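Local coordinates for protein 6-carboxyhexanoate--CoA ligase (Aquifex aeolicus, PDB 5TVA) that belongs to the BioW family of CoA ligases and binds both adenosine monophosphate and coenzyme A, at residues 57-62 / 170-175; 95-100 / 116-121. All coordinates share one frame; numbering follows the deposited sequence.

Contact 1 of 2, residues 57-62 / 170-175; sequences EVVKFN and NLFCGV
Val59 on strand 57-60 faces Phe172 in the last turn of helix 158-173, and their CA atoms, 8.4 Å apart, mark where the two backbones come nearest; no hydrogen bond joins the segments. The helix closes in a Schellman motif at Gly174, the first residue to leave helical angles. Its phi is positive, and two backbone bonds run back into the last turn, Val175 N to Asn170 O at 3.0 Å and Gly174 N to Leu171 O at 3.3 Å. Phe172 reaches across to the strand with CG anti to its backbone N (chi1 170°). Val59 lies over one face of the ring, offset toward the rim, with its CG2 closest to Phe172 CE1 at 3.5 Å. Val59 CG2 stands 3.9 Å from the centroid of the Phe172 ring, 25° off the normal, a CH-pi contact, while Val59 CG1 reaches Phe172 CD1 at 3.9 Å. Glu57, fully extended to its carboxylate, arrives instead at the edge of the ring, with OE2 3.5 Å from Phe172 CZ. The carboxylate and ring planes are nearly perpendicular, 81° apart. The same OE2 is in a salt bridge with Lys234, which probably offsets the carboxylate's charge beside the ring. Val236 also touches both Val59 and Phe172. The contact packs the end of a helix, joined to helix 224-233 by the Cys173-Cys230 disulfide, against an outer strand of the three-stranded parallel sheet.

Contact 2 of 2, residues 95-100 / 116-121; sequences KKAVEI and VLMDIE
Met118 packs against Ala97 and Ile100 in an apolar helix-on-sheet contact, partly buried, between helix 91-102 and strand 116-119, an outermost strand of the six-stranded mixed sheet. The segment axes approach to 10.4 Å and run nearly antiparallel, at 155°, and no hydrogen bond passes between them. Met118 supplies the largest share of the buried surface. Its chain leaves the strand with CG anti to the backbone N and stays extended through chi2, then turns at chi3 (-64°) to lay the terminal methyl along the helix. SD stands 4.0 Å from Ala97 CB. CE reaches further, to 3.8 Å from Ile100 CD1 and 3.9 Å from Ala97 N, so that the thioether meets one helical turn at both the small alanine methyl and the end of the isoleucine. This is layered alpha/beta packing, a helix lying over one face of a sheet, and the neighbouring strand 214-219 shares in it: Phe218 touches both Ala97 and Met118, and Val216 also touches Met118. At the margin, Lys96 brings only its aliphatic CG near, 4.3 Å from Met118 CE. Its chain then leads away from the strand, and NZ forms a long salt bridge with Glu99 OE1 at 3.7 Å, one turn along the same helix. Past the end of the strand, the backbone makes an Asx turn in which Asp119 OD1 accepts from Glu121 N at 3.0 Å. The N-H comes to the anti side of the carboxylate through a bent bond of 143°.

Both contacts join a helix to an outermost strand, but the sheets differ: contact 1 involves the parallel three-stranded sheet and contact 2 the mixed six-stranded one. They share no helix or strand; their centres lie 22 Å and their nearest atoms about 5 Å apart. Contact 1 is a surface contact of partly exposed residues, where an aromatic ring meets a methyl and a charged carboxylate. Contact 2 is partly buried and made by apolar side chains, with Lys96 the one charged residue at its margin. Along the chain, 95-100 and 116-121 both fall between 57-62 and 170-175. Adenosine monophosphate lies about 10 Å from the Ile100 side chain and about 14 Å from that of Phe172.

Contact 1 of 2, residues 57-62 / 170-175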
loop_
_atom_site.group_PDB
_atom_site.type_symbol
_atom_site.label_atom_id
_atom_site.label_comp_id
_atom_site.label_asym_id
_atom_site.label_seq_id
_atom_site.Cartn_x
_atom_site.Cartn_y
_atom_site.Cartn_z
ATOM N N GLU A 57 -11.737 -14.067 -4.279
ATOM C CA GLU A 57 -11.561 -14.016 -5.718
ATOM C C GLU A 57 -10.078 -14.086 -6.046
ATOM O O GLU A 57 -9.243 -13.524 -5.331
ATOM C CB GLU A 57 -12.192 -12.753 -6.338
ATOM C CG GLU A 57 -12.442 -12.918 -7.844
ATOM C CD GLU A 57 -13.070 -11.705 -8.507
ATOM O OE1 GLU A 57 -12.882 -11.550 -9.735
ATOM O OE2 GLU A 57 -13.734 -10.912 -7.809
ATOM N N VAL A 58 -9.770 -14.798 -7.126
ATOM C CA VAL A 58 -8.423 -14.913 -7.671
ATOM C C VAL A 58 -8.319 -13.973 -8.856
ATOM O O VAL A 58 -9.207 -13.953 -9.711
ATOM C CB VAL A 58 -8.119 -16.362 -8.085
ATOM C CG1 VAL A 58 -6.726 -16.473 -8.716
ATOM C CG2 VAL A 58 -8.230 -17.258 -6.869
ATOM N N VAL A 59 -7.251 -13.184 -8.903
ATOM C CA VAL A 59 -7.050 -12.181 -9.941
ATOM C C VAL A 59 -5.626 -12.307 -10.475
ATOM O O VAL A 59 -4.693 -12.616 -9.722
ATOM C CB VAL A 59 -7.315 -10.764 -9.395
ATOM C CG1 VAL A 59 -7.184 -9.732 -10.490
ATOM C CG2 VAL A 59 -8.714 -10.688 -8.781
ATOM N N LYS A 60 -5.459 -12.059 -11.776
ATOM C CA LYS A 60 -4.173 -12.174 -12.457
ATOM C C LYS A 60 -3.424 -10.845 -12.419
ATOM O O LYS A 60 -3.901 -9.841 -12.955
ATOM C CB LYS A 60 -4.387 -12.619 -13.901
ATOM C CG LYS A 60 -3.096 -12.860 -14.690
ATOM C CD LYS A 60 -2.422 -14.156 -14.274
ATOM C CE LYS A 60 -1.110 -14.379 -15.045
ATOM N NZ LYS A 60 -0.379 -15.601 -14.578
ATOM N N PHE A 61 -2.244 -10.839 -11.795
ATOM C CA PHE A 61 -1.402 -9.647 -11.813
ATOM C C PHE A 61 -1.026 -9.298 -13.254
ATOM O O PHE A 61 -0.758 -10.179 -14.071
ATOM C CB PHE A 61 -0.142 -9.865 -10.966
ATOM C CG PHE A 61 0.772 -8.667 -10.913
ATOM C CD1 PHE A 61 0.541 -7.642 -10.003
ATOM C CD2 PHE A 61 1.866 -8.567 -11.778
ATOM C CE1 PHE A 61 1.372 -6.533 -9.946
ATOM C CE2 PHE A 61 2.708 -7.465 -11.735
ATOM C CZ PHE A 61 2.460 -6.436 -10.816
ATOM N N ASN A 62 -1.026 -7.996 -13.565
ATOM C CA ASN A 62 -0.805 -7.579 -14.953
ATOM C C ASN A 62 -0.292 -6.147 -15.057
ATOM O O ASN A 62 -0.489 -5.531 -16.108
ATOM C CB ASN A 62 -2.100 -7.711 -15.756
ATOM C CG ASN A 62 -3.186 -6.767 -15.258
ATOM O OD1 ASN A 62 -2.971 -6.000 -14.314
ATOM N ND2 ASN A 62 -4.347 -6.796 -15.905
ATOM N N ASN A 170 -5.726 -2.483 -4.547
ATOM C CA ASN A 170 -6.317 -1.152 -4.639
ATOM C C ASN A 170 -6.874 -0.902 -6.036
ATOM O O ASN A 170 -8.052 -0.569 -6.197
ATOM C CB ASN A 170 -5.289 -0.078 -4.276
ATOM C CG ASN A 170 -4.887 -0.128 -2.814
ATOM O OD1 ASN A 170 -5.546 -0.774 -2.006
ATOM N ND2 ASN A 170 -3.795 0.553 -2.468
ATOM N N LEU A 171 -6.047 -1.115 -7.063
ATOM C CA LEU A 171 -6.495 -0.912 -8.439
ATOM C C LEU A 171 -7.619 -1.870 -8.813
ATOM O O LEU A 171 -8.546 -1.489 -9.534
ATOM C CB LEU A 171 -5.326 -1.064 -9.411
ATOM C CG LEU A 171 -4.153 -0.113 -9.159
ATOM C CD1 LEU A 171 -3.025 -0.363 -10.175
ATOM C CD2 LEU A 171 -4.633 1.341 -9.181
ATOM N N PHE A 172 -7.561 -3.116 -8.339
ATOM C CA PHE A 172 -8.656 -4.035 -8.617
ATOM C C PHE A 172 -9.953 -3.570 -7.955
ATOM O O PHE A 172 -11.041 -3.759 -8.516
ATOM C CB PHE A 172 -8.285 -5.444 -8.158
ATOM C CG PHE A 172 -9.429 -6.407 -8.183
ATOM C CD1 PHE A 172 -9.780 -7.052 -9.361
ATOM C CD2 PHE A 172 -10.170 -6.668 -7.023
ATOM C CE1 PHE A 172 -10.860 -7.945 -9.382
ATOM C CE2 PHE A 172 -11.258 -7.556 -7.041
ATOM C CZ PHE A 172 -11.597 -8.200 -8.217
ATOM N N CYS A 173 -9.851 -2.955 -6.776
ATOM C CA CYS A 173 -11.003 -2.489 -6.027
ATOM C C CYS A 173 -11.585 -1.185 -6.559
ATOM O O CYS A 173 -12.654 -0.770 -6.096
ATOM C CB CYS A 173 -10.612 -2.330 -4.559
ATOM S SG CYS A 173 -10.636 -3.885 -3.681
ATOM N N GLY A 174 -10.926 -0.535 -7.523
ATOM C CA GLY A 174 -11.461 0.668 -8.127
ATOM C C GLY A 174 -10.732 1.943 -7.789
ATOM O O GLY A 174 -11.174 3.016 -8.208
ATOM N N VAL A 175 -9.650 1.892 -7.024
ATOM C CA VAL A 175 -8.816 3.077 -6.924
ATOM C C VAL A 175 -8.226 3.344 -8.296
ATOM O O VAL A 175 -7.756 2.422 -8.968
ATOM C CB VAL A 175 -7.750 2.886 -5.842
ATOM C CG1 VAL A 175 -6.685 4.005 -5.914
ATOM C CG2 VAL A 175 -8.437 2.843 -4.469
#

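Contact 2 of 2, residues 95-100 / 116-121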
loop_
_atom_site.group_PDB
_atom_site.type_symbol
_atom_site.label_atom_id
_atom_site.label_comp_id
_atom_site.label_asym_id
_atom_site.label_seq_id
_atom_site.Cartn_x
_atom_site.Cartn_y
_atom_site.Cartn_z
ATOM N N LYS A 95 -1.051 17.417 -7.368
ATOM C CA LYS A 95 -0.122 18.229 -6.581
ATOM C C LYS A 95 -0.563 18.339 -5.128
ATOM O O LYS A 95 0.280 18.344 -4.220
ATOM C CB LYS A 95 0.035 19.620 -7.206
ATOM C CG LYS A 95 0.952 19.642 -8.438
ATOM C CD LYS A 95 0.677 20.836 -9.343
ATOM C CE LYS A 95 1.137 22.142 -8.726
ATOM N NZ LYS A 95 2.615 22.205 -8.568
ATOM N N LYS A 96 -1.877 18.417 -4.881
ATOM C CA LYS A 96 -2.354 18.536 -3.505
ATOM C C LYS A 96 -2.115 17.248 -2.729
ATOM O O LYS A 96 -1.784 17.288 -1.536
ATOM C CB LYS A 96 -3.836 18.921 -3.475
ATOM C CG LYS A 96 -4.416 18.964 -2.055
ATOM C CD LYS A 96 -5.342 20.155 -1.835
ATOM C CE LYS A 96 -4.563 21.381 -1.340
ATOM N NZ LYS A 96 -4.410 21.419 0.150
ATOM N N ALA A 97 -2.276 16.099 -3.388
ATOM C CA ALA A 97 -1.832 14.835 -2.808
ATOM C C ALA A 97 -0.384 14.920 -2.326
ATOM O O ALA A 97 -0.102 14.697 -1.143
ATOM C CB ALA A 97 -1.988 13.708 -3.826
ATOM N N VAL A 98 0.549 15.239 -3.239
ATOM C CA VAL A 98 1.969 15.356 -2.866
ATOM C C VAL A 98 2.138 16.338 -1.711
ATOM O O VAL A 98 2.866 16.073 -0.745
ATOM C CB VAL A 98 2.819 15.781 -4.083
ATOM C CG1 VAL A 98 4.213 16.179 -3.638
ATOM C CG2 VAL A 98 2.908 14.662 -5.120
ATOM N N GLU A 99 1.449 17.479 -1.794
ATOM C CA GLU A 99 1.518 18.484 -0.740
ATOM C C GLU A 99 1.083 17.915 0.606
ATOM O O GLU A 99 1.692 18.218 1.640
ATOM C CB GLU A 99 0.654 19.688 -1.131
ATOM C CG GLU A 99 0.672 20.841 -0.131
ATOM C CD GLU A 99 -0.336 21.953 -0.459
ATOM O OE1 GLU A 99 -1.105 21.820 -1.444
ATOM O OE2 GLU A 99 -0.359 22.962 0.287
ATOM N N ILE A 100 0.033 17.084 0.618
ATOM C CA ILE A 100 -0.508 16.593 1.885
ATOM C C ILE A 100 0.467 15.631 2.552
ATOM O O ILE A 100 0.657 15.667 3.774
ATOM C CB ILE A 100 -1.891 15.940 1.670
ATOM C CG1 ILE A 100 -2.940 16.990 1.298
ATOM C CG2 ILE A 100 -2.337 15.213 2.927
ATOM C CD1 ILE A 100 -4.342 16.428 1.059
ATOM N N VAL A 116 -5.085 8.198 2.674
ATOM C CA VAL A 116 -6.027 9.237 2.265
ATOM C C VAL A 116 -6.856 8.735 1.090
ATOM O O VAL A 116 -6.325 8.128 0.147
ATOM C CB VAL A 116 -5.272 10.520 1.862
ATOM C CG1 VAL A 116 -6.222 11.540 1.201
ATOM C CG2 VAL A 116 -4.527 11.140 3.051
ATOM N N LEU A 117 -8.173 9.004 1.127
ATOM C CA LEU A 117 -9.071 8.797 -0.018
ATOM C C LEU A 117 -9.344 10.166 -0.634
ATOM O O LEU A 117 -10.114 10.967 -0.086
ATOM C CB LEU A 117 -10.374 8.114 0.405
ATOM C CG LEU A 117 -10.215 6.671 0.894
ATOM C CD1 LEU A 117 -11.479 6.160 1.506
ATOM C CD2 LEU A 117 -9.792 5.763 -0.233
ATOM N N MET A 118 -8.724 10.436 -1.777
ATOM C CA MET A 118 -8.831 11.739 -2.421
ATOM C C MET A 118 -9.785 11.689 -3.609
ATOM O O MET A 118 -9.618 10.862 -4.519
ATOM C CB MET A 118 -7.456 12.236 -2.873
ATOM C CG MET A 118 -7.524 13.465 -3.761
ATOM S SD MET A 118 -5.976 14.382 -3.847
ATOM C CE MET A 118 -5.813 14.905 -2.140
ATOM N N ASP A 119 -10.774 12.589 -3.600
ATOM C CA ASP A 119 -11.643 12.835 -4.747
ATOM C C ASP A 119 -10.835 13.198 -5.995
ATOM O O ASP A 119 -10.214 14.264 -6.015
ATOM C CB ASP A 119 -12.625 13.963 -4.385
ATOM C CG ASP A 119 -13.826 14.042 -5.317
ATOM O OD1 ASP A 119 -13.656 13.875 -6.540
ATOM O OD2 ASP A 119 -14.961 14.257 -4.806
ATOM N N ILE A 120 -10.836 12.342 -7.035
ATOM C CA ILE A 120 -10.053 12.619 -8.250
ATOM C C ILE A 120 -10.386 13.984 -8.816
ATOM O O ILE A 120 -9.517 14.679 -9.362
ATOM C CB ILE A 120 -10.298 11.561 -9.342
ATOM C CG1 ILE A 120 -11.792 11.235 -9.451
ATOM C CG2 ILE A 120 -9.278 10.410 -9.305
ATOM C CD1 ILE A 120 -12.079 10.189 -10.474
ATOM N N GLU A 121 -11.668 14.362 -8.750
ATOM C CA GLU A 121 -12.134 15.559 -9.431
ATOM C C GLU A 121 -11.800 16.822 -8.657
ATOM O O GLU A 121 -11.492 17.844 -9.269
ATOM C CB GLU A 121 -13.641 15.460 -9.675
ATOM C CG GLU A 121 -14.036 14.302 -10.580
ATOM C CD GLU A 121 -15.558 14.140 -10.712
ATOM O OE1 GLU A 121 -16.284 14.250 -9.695
ATOM O OE2 GLU A 121 -16.031 13.910 -11.844
#